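Local atomic coordinates of single-stranded DNA specific exonuclease RecJ (Thermus thermophilus, PDB entry 2ZXR), a protein that degrades single-stranded DNA exonucleolytically in the 5' to 3' direction, using divalent metal ions such as magnesium or manganese. Residues L313-M317 and G339-M344; G365-S371 and E396-M402; P374-A380 and Y417-P422; S383-L388 and A409-V414. One frame throughout, in Å; residues are numbered along the deposited sequence.

Contact 1: L313-M317 and G339-M344; sequences LEEAM and GHPGVM
Met317 and Leu313 of the long helix 293-321 pack on Val343 in a buried, largely apolar helix-to-helix contact at the start of helix 341-355, in the DHHA1 family region. Glu314 and Val343 make the closest backbone approach, with CA atoms 5.5 Å apart. Val343 is the central wedge, its two methyls dividing the work: CG1 meets Leu313 CB at 3.8 Å, and CG2 meets Met317 CE at 3.7 Å. The Leu313 side chain crosses that of Val343 at about a right angle, and its CD1 continues to His340, lying 3.6 Å from ND1 at an oblique approach to the ring.

Polar matching runs along the flank. A water donates both to Glu314 OE1 and to Val343 O, so it bridges the carboxylate and a backbone carbonyl; the same carboxylate also forms salt bridges with Arg310 and Arg350, which would be expected to favour its ionised form. Met317 runs extended from the backbone, with chi1 -176° and chi2 179°, then bends at chi3 -75°. This bend lays SD alongside Met344, 4.0 Å from its CB, and turns the terminal methyl into the loop ahead of the second helix, where Met317 CE rests 3.6 Å from Gly339 CA.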
loop_
_atom_site.group_PDB
_atom_site.type_symbol
_atom_site.label_atom_id
_atom_site.label_comp_id
_atom_site.label_asym_id
_atom_site.label_seq_id
_atom_site.Cartn_x
_atom_site.Cartn_y
_atom_site.Cartn_z
ATOM N N LEU A 313 -18.384 19.829 4.893
ATOM C CA LEU A 313 -18.673 19.414 6.271
ATOM C C LEU A 313 -17.440 18.780 6.925
ATOM O O LEU A 313 -17.102 19.094 8.076
ATOM C CB LEU A 313 -19.820 18.403 6.299
ATOM C CG LEU A 313 -21.193 18.931 5.892
ATOM C CD1 LEU A 313 -22.168 17.756 5.642
ATOM C CD2 LEU A 313 -21.730 19.847 7.017
ATOM N N GLU A 314 -16.777 17.889 6.188
ATOM C CA GLU A 314 -15.602 17.200 6.694
ATOM C C GLU A 314 -14.507 18.191 7.084
ATOM O O GLU A 314 -13.897 18.079 8.147
ATOM C CB GLU A 314 -15.070 16.264 5.632
ATOM C CG GLU A 314 -13.773 15.598 5.981
ATOM C CD GLU A 314 -13.198 14.810 4.817
ATOM O OE1 GLU A 314 -13.985 14.129 4.100
ATOM O OE2 GLU A 314 -11.953 14.866 4.628
ATOM N N GLU A 315 -14.262 19.158 6.211
ATOM C CA GLU A 315 -13.247 20.147 6.482
ATOM C C GLU A 315 -13.642 20.994 7.708
ATOM O O GLU A 315 -12.803 21.255 8.553
ATOM C CB GLU A 315 -13.004 21.026 5.256
ATOM C CG GLU A 315 -11.571 21.538 5.218
ATOM C CD GLU A 315 -10.531 20.401 5.039
ATOM O OE1 GLU A 315 -9.391 20.583 5.505
ATOM O OE2 GLU A 315 -10.837 19.341 4.430
ATOM N N ALA A 316 -14.904 21.400 7.827
ATOM C CA ALA A 316 -15.308 22.160 9.005
ATOM C C ALA A 316 -15.189 21.305 10.288
ATOM O O ALA A 316 -14.778 21.808 11.327
ATOM C CB ALA A 316 -16.754 22.693 8.858
ATOM N N MET A 317 -15.521 20.015 10.225
ATOM C CA MET A 317 -15.408 19.195 11.425
ATOM C C MET A 317 -13.957 19.012 11.858
ATOM O O MET A 317 -13.618 19.160 13.043
ATOM C CB MET A 317 -16.045 17.818 11.224
ATOM C CG MET A 317 -16.035 16.985 12.489
ATOM S SD MET A 317 -16.814 15.382 12.276
ATOM C CE MET A 317 -18.554 15.880 12.253
ATOM N N GLY A 339 -22.315 17.398 15.086
ATOM C CA GLY A 339 -21.564 16.932 13.934
ATOM C C GLY A 339 -22.408 16.012 13.069
ATOM O O GLY A 339 -23.343 15.385 13.567
ATOM N N HIS A 340 -22.101 15.944 11.776
ATOM C CA HIS A 340 -22.841 15.080 10.860
ATOM C C HIS A 340 -22.230 13.659 10.924
ATOM O O HIS A 340 -21.058 13.466 10.656
ATOM C CB HIS A 340 -22.769 15.665 9.434
ATOM C CG HIS A 340 -23.715 15.024 8.461
ATOM N ND1 HIS A 340 -24.445 15.753 7.542
ATOM C CD2 HIS A 340 -24.078 13.729 8.286
ATOM C CE1 HIS A 340 -25.221 14.938 6.848
ATOM N NE2 HIS A 340 -25.019 13.704 7.280
ATOM N N PRO A 341 -23.022 12.649 11.313
ATOM C CA PRO A 341 -22.485 11.279 11.398
ATOM C C PRO A 341 -21.936 10.741 10.086
ATOM O O PRO A 341 -21.100 9.839 10.083
ATOM C CB PRO A 341 -23.678 10.478 11.933
ATOM C CG PRO A 341 -24.355 11.510 12.834
ATOM C CD PRO A 341 -24.374 12.701 11.895
ATOM N N GLY A 342 -22.380 11.332 8.986
ATOM C CA GLY A 342 -21.930 10.922 7.674
ATOM C C GLY A 342 -20.502 11.321 7.330
ATOM O O GLY A 342 -19.902 10.765 6.387
ATOM N N VAL A 343 -19.926 12.267 8.067
ATOM C CA VAL A 343 -18.565 12.654 7.750
ATOM C C VAL A 343 -17.535 12.337 8.811
ATOM O O VAL A 343 -16.331 12.429 8.525
ATOM C CB VAL A 343 -18.451 14.175 7.401
ATOM C CG1 VAL A 343 -19.632 14.592 6.532
ATOM C CG2 VAL A 343 -18.344 15.019 8.660
ATOM N N MET A 344 -17.972 11.937 10.011
ATOM C CA MET A 344 -17.013 11.674 11.088
ATOM C C MET A 344 -16.027 10.533 10.836
ATOM O O MET A 344 -14.908 10.573 11.317
ATOM C CB MET A 344 -17.730 11.489 12.459
ATOM C CG MET A 344 -18.799 10.393 12.533
ATOM S SD MET A 344 -19.782 10.255 14.143
ATOM C CE MET A 344 -18.854 11.243 15.258
HETATM O O HOH W 1 -16.168 12.652 5.651
#

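Contact 2: G365-S371 and E396-M402; sequences GKGTVRS and EAAGFAM
Gly367 and Phe400 form one of two hydrogen-bonded pairs joining antiparallel strands 366-370 and 397-401, whose axes approach to 4.5 Å with N-to-C directions 162° apart. Gly367 N donates to Phe400 O at 2.7 Å and Phe400 N returns the bond to Gly367 O; Val369 and Ala398 repeat the exchange. One hydrogen bond closes each end, Met402 N to Gly365 O and Ser371 N to Glu396 O. Thr368, Arg370, Gly399 and Ala401 bond through their backbones to the flanking strands, with Leu361, Val359, Gly392 and Arg390 among others.

Arg370 NH1 lies 2.8 Å from Val369 O, and Ala398 N reaches the same oxygen from the opposite face of its plane. Arg370 folds back at chi2 to place this bond in its guanidinium plane, and Ala397 CB lies over one guanidinium face. Ser371 OG bonds to Ile375 O.

On the sheet face of Val369 and Ala398, Phe400 takes chi1 60°, bringing its ring over Gly367: Gly367 CA sits 3.5 Å from the ring centroid, 11° off the normal, a CH-pi contact. Val369 CG2 meets the ring edge at Phe400 CE2, 3.7 Å away. This is regular antiparallel pairing between two inner strands of the DHHA1 region's five-stranded mixed sheet.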
loop_
_atom_site.group_PDB
_atom_site.type_symbol
_atom_site.label_atom_id
_atom_site.label_comp_id
_atom_site.label_asym_id
_atom_site.label_seq_id
_atom_site.Cartn_x
_atom_site.Cartn_y
_atom_site.Cartn_z
ATOM N N GLY A 365 -24.941 11.367 19.222
ATOM C CA GLY A 365 -25.139 10.055 19.804
ATOM C C GLY A 365 -24.636 8.876 18.998
ATOM O O GLY A 365 -24.818 7.718 19.393
ATOM N N LYS A 366 -24.040 9.150 17.847
ATOM C CA LYS A 366 -23.490 8.063 17.049
ATOM C C LYS A 366 -21.997 8.127 17.250
ATOM O O LYS A 366 -21.434 9.204 17.418
ATOM C CB LYS A 366 -23.857 8.226 15.574
ATOM C CG LYS A 366 -25.374 8.203 15.336
ATOM C CD LYS A 366 -26.008 7.003 16.041
ATOM C CE LYS A 366 -27.486 6.812 15.662
ATOM N NZ LYS A 366 -27.649 6.329 14.243
ATOM N N GLY A 367 -21.346 6.977 17.265
ATOM C CA GLY A 367 -19.913 6.990 17.476
ATOM C C GLY A 367 -19.122 6.247 16.418
ATOM O O GLY A 367 -19.574 5.239 15.872
ATOM N N THR A 368 -17.921 6.740 16.142
ATOM C CA THR A 368 -17.078 6.098 15.164
ATOM C C THR A 368 -15.706 5.943 15.760
ATOM O O THR A 368 -15.281 6.781 16.548
ATOM C CB THR A 368 -16.945 6.938 13.883
ATOM O OG1 THR A 368 -16.236 6.172 12.905
ATOM C CG2 THR A 368 -16.125 8.219 14.151
ATOM N N VAL A 369 -15.013 4.879 15.376
ATOM C CA VAL A 369 -13.663 4.619 15.856
ATOM C C VAL A 369 -12.744 4.235 14.692
ATOM O O VAL A 369 -13.151 3.489 13.808
ATOM C CB VAL A 369 -13.602 3.401 16.823
ATOM C CG1 VAL A 369 -12.181 3.260 17.354
ATOM C CG2 VAL A 369 -14.602 3.557 17.990
ATOM N N ARG A 370 -11.523 4.766 14.695
ATOM C CA ARG A 370 -10.498 4.396 13.737
ATOM C C ARG A 370 -9.336 4.120 14.658
ATOM O O ARG A 370 -9.040 4.916 15.551
ATOM C CB ARG A 370 -10.141 5.535 12.754
ATOM C CG ARG A 370 -11.241 5.827 11.708
ATOM C CD ARG A 370 -11.532 4.613 10.801
ATOM N NE ARG A 370 -12.660 4.845 9.887
ATOM C CZ ARG A 370 -13.950 4.739 10.220
ATOM N NH1 ARG A 370 -14.325 4.388 11.458
ATOM N NH2 ARG A 370 -14.882 5.012 9.314
ATOM N N SER A 371 -8.686 2.985 14.468
ATOM C CA SER A 371 -7.563 2.642 15.306
ATOM C C SER A 371 -6.438 2.041 14.475
ATOM O O SER A 371 -6.564 1.866 13.255
ATOM C CB SER A 371 -7.998 1.640 16.384
ATOM O OG SER A 371 -6.982 1.478 17.374
ATOM N N GLU A 396 -9.501 -2.197 13.083
ATOM C CA GLU A 396 -9.118 -0.876 12.603
ATOM C C GLU A 396 -10.246 0.145 12.516
ATOM O O GLU A 396 -10.003 1.345 12.366
ATOM C CB GLU A 396 -8.426 -1.010 11.234
ATOM C CG GLU A 396 -7.314 -2.078 11.224
ATOM C CD GLU A 396 -6.419 -2.024 9.981
ATOM O OE1 GLU A 396 -5.491 -2.876 9.859
ATOM O OE2 GLU A 396 -6.629 -1.130 9.124
ATOM N N ALA A 397 -11.478 -0.329 12.612
ATOM C CA ALA A 397 -12.619 0.568 12.510
ATOM C C ALA A 397 -13.785 -0.033 13.243
ATOM O O ALA A 397 -13.981 -1.250 13.201
ATOM C CB ALA A 397 -12.990 0.775 11.051
ATOM N N ALA A 398 -14.577 0.807 13.905
ATOM C CA ALA A 398 -15.732 0.300 14.647
ATOM C C ALA A 398 -16.774 1.388 14.757
ATOM O O ALA A 398 -16.477 2.548 14.526
ATOM C CB ALA A 398 -15.301 -0.186 16.051
ATOM N N GLY A 399 -17.995 1.018 15.091
ATOM C CA GLY A 399 -19.046 2.010 15.204
ATOM C C GLY A 399 -19.883 1.716 16.437
ATOM O O GLY A 399 -19.889 0.583 16.932
ATOM N N PHE A 400 -20.582 2.728 16.942
ATOM C CA PHE A 400 -21.423 2.528 18.108
ATOM C C PHE A 400 -22.455 3.619 18.231
ATOM O O PHE A 400 -22.491 4.537 17.423
ATOM C CB PHE A 400 -20.569 2.432 19.393
ATOM C CG PHE A 400 -19.724 3.663 19.702
ATOM C CD1 PHE A 400 -20.153 4.606 20.647
ATOM C CD2 PHE A 400 -18.491 3.862 19.082
ATOM C CE1 PHE A 400 -19.349 5.736 20.974
ATOM C CE2 PHE A 400 -17.696 4.976 19.393
ATOM C CZ PHE A 400 -18.128 5.917 20.345
ATOM N N ALA A 401 -23.337 3.479 19.215
ATOM C CA ALA A 401 -24.337 4.480 19.498
ATOM C C ALA A 401 -24.219 4.597 21.017
ATOM O O ALA A 401 -23.846 3.624 21.696
ATOM C CB ALA A 401 -25.734 4.008 19.077
ATOM N N MET A 402 -24.542 5.769 21.552
ATOM C CA MET A 402 -24.406 6.001 22.978
ATOM C C MET A 402 -25.008 7.341 23.391
ATOM O O MET A 402 -24.996 8.315 22.630
ATOM C CB MET A 402 -22.919 5.993 23.342
ATOM C CG MET A 402 -22.581 6.505 24.731
ATOM S SD MET A 402 -20.782 6.615 25.042
ATOM C CE MET A 402 -20.443 8.281 24.498
#

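Contact 3: P374-A380 and Y417-P422; sequences PISAVEA and YAARFP
The backbones of Ala380 and Tyr417 approach to 6.2 Å between CA atoms, and those of Ile375 and Ala418 to 6.7 Å, where the start of helix 377-383 meets the end of helix 407-419. A chi1 of 177° swings the Tyr417 ring away from its backbone N and over Ala380, whose CA lies 3.8 Å from the ring centroid and 27° off the normal, a CH-pi contact toward the rim. Phe421 CE1 lies against the opposite face, near the rim, and Ile375 CG2 meets the edge, 3.9 Å from Tyr417 CE2.

Ile375 touches two more partners with its other branch, CD1 reaching Ala418 CB at 3.8 Å and CG1 lying against Phe421 CB. Pro374 CG packs against Phe421 CB and Pro422, 3.7 Å from Pro422 O.

A water links the tyrosine hydroxyl to the backbone of the other segment, 2.6 Å from Tyr417 OH, accepting from Ser376 N and donating to Pro374 O. Ser376 is the N-cap of helix 377-383, its OG accepting a weak bond from Glu379 N. Backbone bonds join Ala377 and Val378 to Lys395 and His394, in the turn between strands 390-393 and 397-401, while Ala418 touches Lys330 and Ala331 just before strand 332-335.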
loop_
_atom_site.group_PDB
_atom_site.type_symbol
_atom_site.label_atom_id
_atom_site.label_comp_id
_atom_site.label_asym_id
_atom_site.label_seq_id
_atom_site.Cartn_x
_atom_site.Cartn_y
_atom_site.Cartn_z
ATOM N N PRO A 374 -1.225 -1.698 18.082
ATOM C CA PRO A 374 -1.704 -2.884 18.779
ATOM C C PRO A 374 -3.052 -2.604 19.423
ATOM O O PRO A 374 -3.493 -3.351 20.284
ATOM C CB PRO A 374 -0.616 -3.126 19.807
ATOM C CG PRO A 374 -0.286 -1.727 20.242
ATOM C CD PRO A 374 -0.226 -0.987 18.913
ATOM N N ILE A 375 -3.711 -1.521 19.029
ATOM C CA ILE A 375 -4.995 -1.250 19.656
ATOM C C ILE A 375 -6.166 -1.530 18.763
ATOM O O ILE A 375 -6.363 -0.877 17.736
ATOM C CB ILE A 375 -5.099 0.178 20.158
ATOM C CG1 ILE A 375 -3.942 0.461 21.112
ATOM C CG2 ILE A 375 -6.439 0.374 20.876
ATOM C CD1 ILE A 375 -3.932 1.860 21.596
ATOM N N SER A 376 -6.945 -2.513 19.191
ATOM C CA SER A 376 -8.134 -2.945 18.494
ATOM C C SER A 376 -9.322 -2.031 18.793
ATOM O O SER A 376 -9.696 -1.813 19.963
ATOM C CB SER A 376 -8.466 -4.382 18.889
ATOM O OG SER A 376 -9.738 -4.750 18.392
ATOM N N ALA A 377 -9.905 -1.507 17.717
ATOM C CA ALA A 377 -11.045 -0.619 17.789
ATOM C C ALA A 377 -12.215 -1.248 18.540
ATOM O O ALA A 377 -12.679 -0.709 19.557
ATOM C CB ALA A 377 -11.491 -0.220 16.371
ATOM N N VAL A 378 -12.671 -2.398 18.050
ATOM C CA VAL A 378 -13.812 -3.047 18.650
ATOM C C VAL A 378 -13.562 -3.569 20.063
ATOM O O VAL A 378 -14.487 -3.616 20.873
ATOM C CB VAL A 378 -14.368 -4.165 17.711
ATOM C CG1 VAL A 378 -13.382 -5.340 17.587
ATOM C CG2 VAL A 378 -15.710 -4.630 18.211
ATOM N N GLU A 379 -12.326 -3.940 20.379
ATOM C CA GLU A 379 -12.028 -4.426 21.726
ATOM C C GLU A 379 -12.010 -3.235 22.695
ATOM O O GLU A 379 -12.322 -3.378 23.870
ATOM C CB GLU A 379 -10.681 -5.174 21.767
ATOM C CG GLU A 379 -10.711 -6.570 21.143
ATOM C CD GLU A 379 -11.769 -7.493 21.771
ATOM O OE1 GLU A 379 -11.725 -7.711 23.006
ATOM O OE2 GLU A 379 -12.650 -8.002 21.025
ATOM N N ALA A 380 -11.649 -2.059 22.197
ATOM C CA ALA A 380 -11.629 -0.858 23.036
ATOM C C ALA A 380 -13.081 -0.516 23.417
ATOM O O ALA A 380 -13.368 -0.120 24.555
ATOM C CB ALA A 380 -10.996 0.294 22.283
ATOM N N TYR A 417 -8.062 1.935 28.459
ATOM C CA TYR A 417 -7.857 0.740 27.666
ATOM C C TYR A 417 -6.577 0.932 26.829
ATOM O O TYR A 417 -5.702 0.060 26.804
ATOM C CB TYR A 417 -9.044 0.500 26.733
ATOM C CG TYR A 417 -8.842 -0.688 25.841
ATOM C CD1 TYR A 417 -8.877 -1.983 26.358
ATOM C CD2 TYR A 417 -8.529 -0.522 24.495
ATOM C CE1 TYR A 417 -8.590 -3.083 25.552
ATOM C CE2 TYR A 417 -8.243 -1.613 23.677
ATOM C CZ TYR A 417 -8.265 -2.885 24.213
ATOM O OH TYR A 417 -7.905 -3.954 23.427
ATOM N N ALA A 418 -6.463 2.085 26.172
ATOM C CA ALA A 418 -5.306 2.378 25.318
ATOM C C ALA A 418 -4.000 2.450 26.099
ATOM O O ALA A 418 -2.931 2.120 25.568
ATOM C CB ALA A 418 -5.528 3.698 24.548
ATOM N N ALA A 419 -4.096 2.895 27.354
ATOM C CA ALA A 419 -2.934 3.012 28.225
ATOM C C ALA A 419 -2.299 1.653 28.522
ATOM O O ALA A 419 -1.138 1.582 28.884
ATOM C CB ALA A 419 -3.327 3.703 29.532
ATOM N N ARG A 420 -3.063 0.582 28.364
ATOM C CA ARG A 420 -2.563 -0.767 28.606
ATOM C C ARG A 420 -1.640 -1.258 27.490
ATOM O O ARG A 420 -1.019 -2.321 27.605
ATOM C CB ARG A 420 -3.741 -1.736 28.756
ATOM C CG ARG A 420 -4.501 -1.557 30.071
ATOM C CD ARG A 420 -5.920 -2.120 30.021
ATOM N NE ARG A 420 -6.007 -3.416 29.350
ATOM C CZ ARG A 420 -7.132 -4.125 29.232
ATOM N NH1 ARG A 420 -8.266 -3.663 29.752
ATOM N NH2 ARG A 420 -7.132 -5.288 28.577
ATOM N N PHE A 421 -1.535 -0.487 26.411
ATOM C CA PHE A 421 -0.698 -0.913 25.304
ATOM C C PHE A 421 0.431 0.028 24.950
ATOM O O PHE A 421 0.418 1.208 25.306
ATOM C CB PHE A 421 -1.545 -1.153 24.052
ATOM C CG PHE A 421 -2.666 -2.116 24.258
ATOM C CD1 PHE A 421 -3.799 -1.738 24.962
ATOM C CD2 PHE A 421 -2.590 -3.404 23.761
ATOM C CE1 PHE A 421 -4.847 -2.632 25.171
ATOM C CE2 PHE A 421 -3.634 -4.310 23.964
ATOM C CZ PHE A 421 -4.767 -3.916 24.674
ATOM N N PRO A 422 1.461 -0.504 24.276
ATOM C CA PRO A 422 2.586 0.343 23.881
ATOM C C PRO A 422 2.094 1.338 22.842
ATOM O O PRO A 422 1.052 1.120 22.216
ATOM C CB PRO A 422 3.603 -0.655 23.318
ATOM C CG PRO A 422 2.800 -1.908 23.039
ATOM C CD PRO A 422 1.793 -1.931 24.142
HETATM O O HOH W 2 -6.189 -4.243 21.444
#

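Contact 4: S383-L388 and A409-V414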
loop_
_atom_site.group_PDB
_atom_site.type_symbol
_atom_site.label_atom_id
_atom_site.label_comp_id
_atom_site.label_asym_id
_atom_site.label_seq_id
_atom_site.Cartn_x
_atom_site.Cartn_y
_atom_site.Cartn_z
ATOM N N SER A 383 -14.306 -2.910 26.048
ATOM C CA SER A 383 -13.891 -2.559 27.401
ATOM C C SER A 383 -14.837 -1.557 28.047
ATOM O O SER A 383 -14.887 -1.455 29.264
ATOM C CB SER A 383 -12.456 -1.992 27.414
ATOM O OG SER A 383 -12.396 -0.625 27.014
ATOM N N ALA A 384 -15.588 -0.813 27.241
ATOM C CA ALA A 384 -16.531 0.175 27.777
ATOM C C ALA A 384 -17.977 -0.145 27.361
ATOM O O ALA A 384 -18.832 0.743 27.370
ATOM C CB ALA A 384 -16.150 1.555 27.258
ATOM N N GLU A 385 -18.254 -1.409 27.033
ATOM C CA GLU A 385 -19.571 -1.792 26.525
ATOM C C GLU A 385 -20.823 -1.545 27.363
ATOM O O GLU A 385 -21.910 -1.333 26.807
ATOM C CB GLU A 385 -19.555 -3.254 26.073
ATOM C CG GLU A 385 -19.524 -4.268 27.199
ATOM C CD GLU A 385 -19.368 -5.686 26.670
ATOM O OE1 GLU A 385 -20.187 -6.108 25.818
ATOM O OE2 GLU A 385 -18.421 -6.375 27.105
ATOM N N ASP A 386 -20.700 -1.571 28.681
ATOM C CA ASP A 386 -21.871 -1.336 29.522
ATOM C C ASP A 386 -22.461 0.059 29.245
ATOM O O ASP A 386 -23.656 0.294 29.454
ATOM C CB ASP A 386 -21.483 -1.433 31.003
ATOM C CG ASP A 386 -20.404 -0.431 31.389
ATOM O OD1 ASP A 386 -19.260 -0.534 30.890
ATOM O OD2 ASP A 386 -20.694 0.482 32.195
ATOM N N LEU A 387 -21.608 0.962 28.767
ATOM C CA LEU A 387 -21.972 2.356 28.487
ATOM C C LEU A 387 -22.630 2.601 27.137
ATOM O O LEU A 387 -23.133 3.684 26.877
ATOM C CB LEU A 387 -20.707 3.211 28.547
ATOM C CG LEU A 387 -20.192 3.958 29.771
ATOM C CD1 LEU A 387 -20.664 3.332 31.062
ATOM C CD2 LEU A 387 -18.679 4.017 29.672
ATOM N N LEU A 388 -22.628 1.598 26.277
ATOM C CA LEU A 388 -23.146 1.764 24.922
ATOM C C LEU A 388 -24.504 1.159 24.633
ATOM O O LEU A 388 -24.889 0.159 25.234
ATOM C CB LEU A 388 -22.121 1.189 23.942
ATOM C CG LEU A 388 -20.681 1.618 24.225
ATOM C CD1 LEU A 388 -19.723 0.881 23.284
ATOM C CD2 LEU A 388 -20.562 3.127 24.066
ATOM N N ALA A 409 -17.440 9.480 30.882
ATOM C CA ALA A 409 -17.167 8.159 31.425
ATOM C C ALA A 409 -16.575 7.260 30.342
ATOM O O ALA A 409 -15.658 6.460 30.590
ATOM C CB ALA A 409 -18.455 7.544 31.974
ATOM N N PHE A 410 -17.120 7.395 29.138
ATOM C CA PHE A 410 -16.670 6.622 27.985
ATOM C C PHE A 410 -15.219 6.977 27.700
ATOM O O PHE A 410 -14.391 6.099 27.459
ATOM C CB PHE A 410 -17.522 6.965 26.764
ATOM C CG PHE A 410 -17.035 6.330 25.485
ATOM C CD1 PHE A 410 -17.216 4.965 25.249
ATOM C CD2 PHE A 410 -16.384 7.099 24.522
ATOM C CE1 PHE A 410 -16.750 4.380 24.063
ATOM C CE2 PHE A 410 -15.917 6.528 23.340
ATOM C CZ PHE A 410 -16.096 5.177 23.107
ATOM N N LYS A 411 -14.918 8.269 27.735
ATOM C CA LYS A 411 -13.569 8.744 27.474
ATOM C C LYS A 411 -12.511 8.186 28.426
ATOM O O LYS A 411 -11.481 7.684 27.973
ATOM C CB LYS A 411 -13.533 10.276 27.521
ATOM C CG LYS A 411 -12.162 10.922 27.335
ATOM C CD LYS A 411 -12.339 12.433 27.261
ATOM C CE LYS A 411 -11.131 13.156 26.703
ATOM N NZ LYS A 411 -10.057 13.456 27.702
ATOM N N ALA A 412 -12.755 8.268 29.737
ATOM C CA ALA A 412 -11.765 7.774 30.699
ATOM C C ALA A 412 -11.517 6.298 30.471
ATOM O O ALA A 412 -10.379 5.821 30.521
ATOM C CB ALA A 412 -12.243 8.013 32.139
ATOM N N ARG A 413 -12.601 5.580 30.225
ATOM C CA ARG A 413 -12.545 4.159 29.981
ATOM C C ARG A 413 -11.675 3.806 28.763
ATOM O O ARG A 413 -10.738 2.993 28.863
ATOM C CB ARG A 413 -13.958 3.638 29.752
ATOM C CG ARG A 413 -14.061 2.146 29.778
ATOM C CD ARG A 413 -13.976 1.683 31.221
ATOM N NE ARG A 413 -15.192 2.033 31.937
ATOM C CZ ARG A 413 -16.319 1.330 31.873
ATOM N NH1 ARG A 413 -16.383 0.232 31.134
ATOM N NH2 ARG A 413 -17.394 1.739 32.536
ATOM N N VAL A 414 -11.964 4.399 27.607
ATOM C CA VAL A 414 -11.158 4.040 26.448
ATOM C C VAL A 414 -9.733 4.527 26.587
ATOM O O VAL A 414 -8.812 3.863 26.123
ATOM C CB VAL A 414 -11.790 4.506 25.099
ATOM C CG1 VAL A 414 -13.180 3.897 24.959
ATOM C CG2 VAL A 414 -11.819 5.978 24.990
#
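Arg413 leaves helix 407-419 with CG trans to its backbone N, then turns twice, at chi2 75° and chi3 71°, so that its guanidinium curls back past Ala384 toward the turn 383-388. Asp386 meets it from that turn, its chi1 tucking the carboxylate over its own backbone. The two flat groups end up 3° from coplanar. Arg413 NH1 gives a 3.0 Å salt bridge to Asp386 OD1 through the syn lone pair of that oxygen, while NH2 adds a weak bond to the same atom. Arg413 NH1 also donates to Ser383 O at 2.9 Å, in the carbonyl plane and on a lone pair, and this oxygen lies in the guanidinium plane as well. Two acceptors at its edge thus fix the rotation of the group, and Leu387 CD2 rests over one face.

The arrangement joins the C-terminal end of helix 377-383, where the chain passes through a short 3-10 turn at 385-387, to helix 407-419 in the DHHA1 region. Under the polar layer the packing is apolar. Ala384 CB touches Arg413 CG at 3.3 Å, a tight approach, and faces Phe410 CD1 at 4.1 Å. Leu387 CD2 settles against the helix backbone, 3.7 Å from Phe410 CA. From the far end of the turn Leu388 CD2 crosses the Phe410 side chain, 4.0 Å from CD1, and the Phe410 ring also meets that of Phe400.

How the contacts relate
Contact 1 comes first along the chain, closing before the others open, and joins helix 293-321 to helix 341-355. Contacts 2, 3 and 4 lie in the DHHA1 region. Contact 2 alternates with contacts 3 and 4, while contact 4 lies between the segments of contact 3. Contact 2, in the mixed sheet, is the hub, its centre 14 Å from contacts 1 and 3 and 12 Å from contact 4. Met344 packs on Thr368 on one sheet face; Ala377 and Phe410 pack on Val369 and Phe400 on the other. Contacts 3 and 4 share helix 407-419. The result is a sheet layered between helices, with the side chain of Ala397 about 12 Å from the bound magnesium ion.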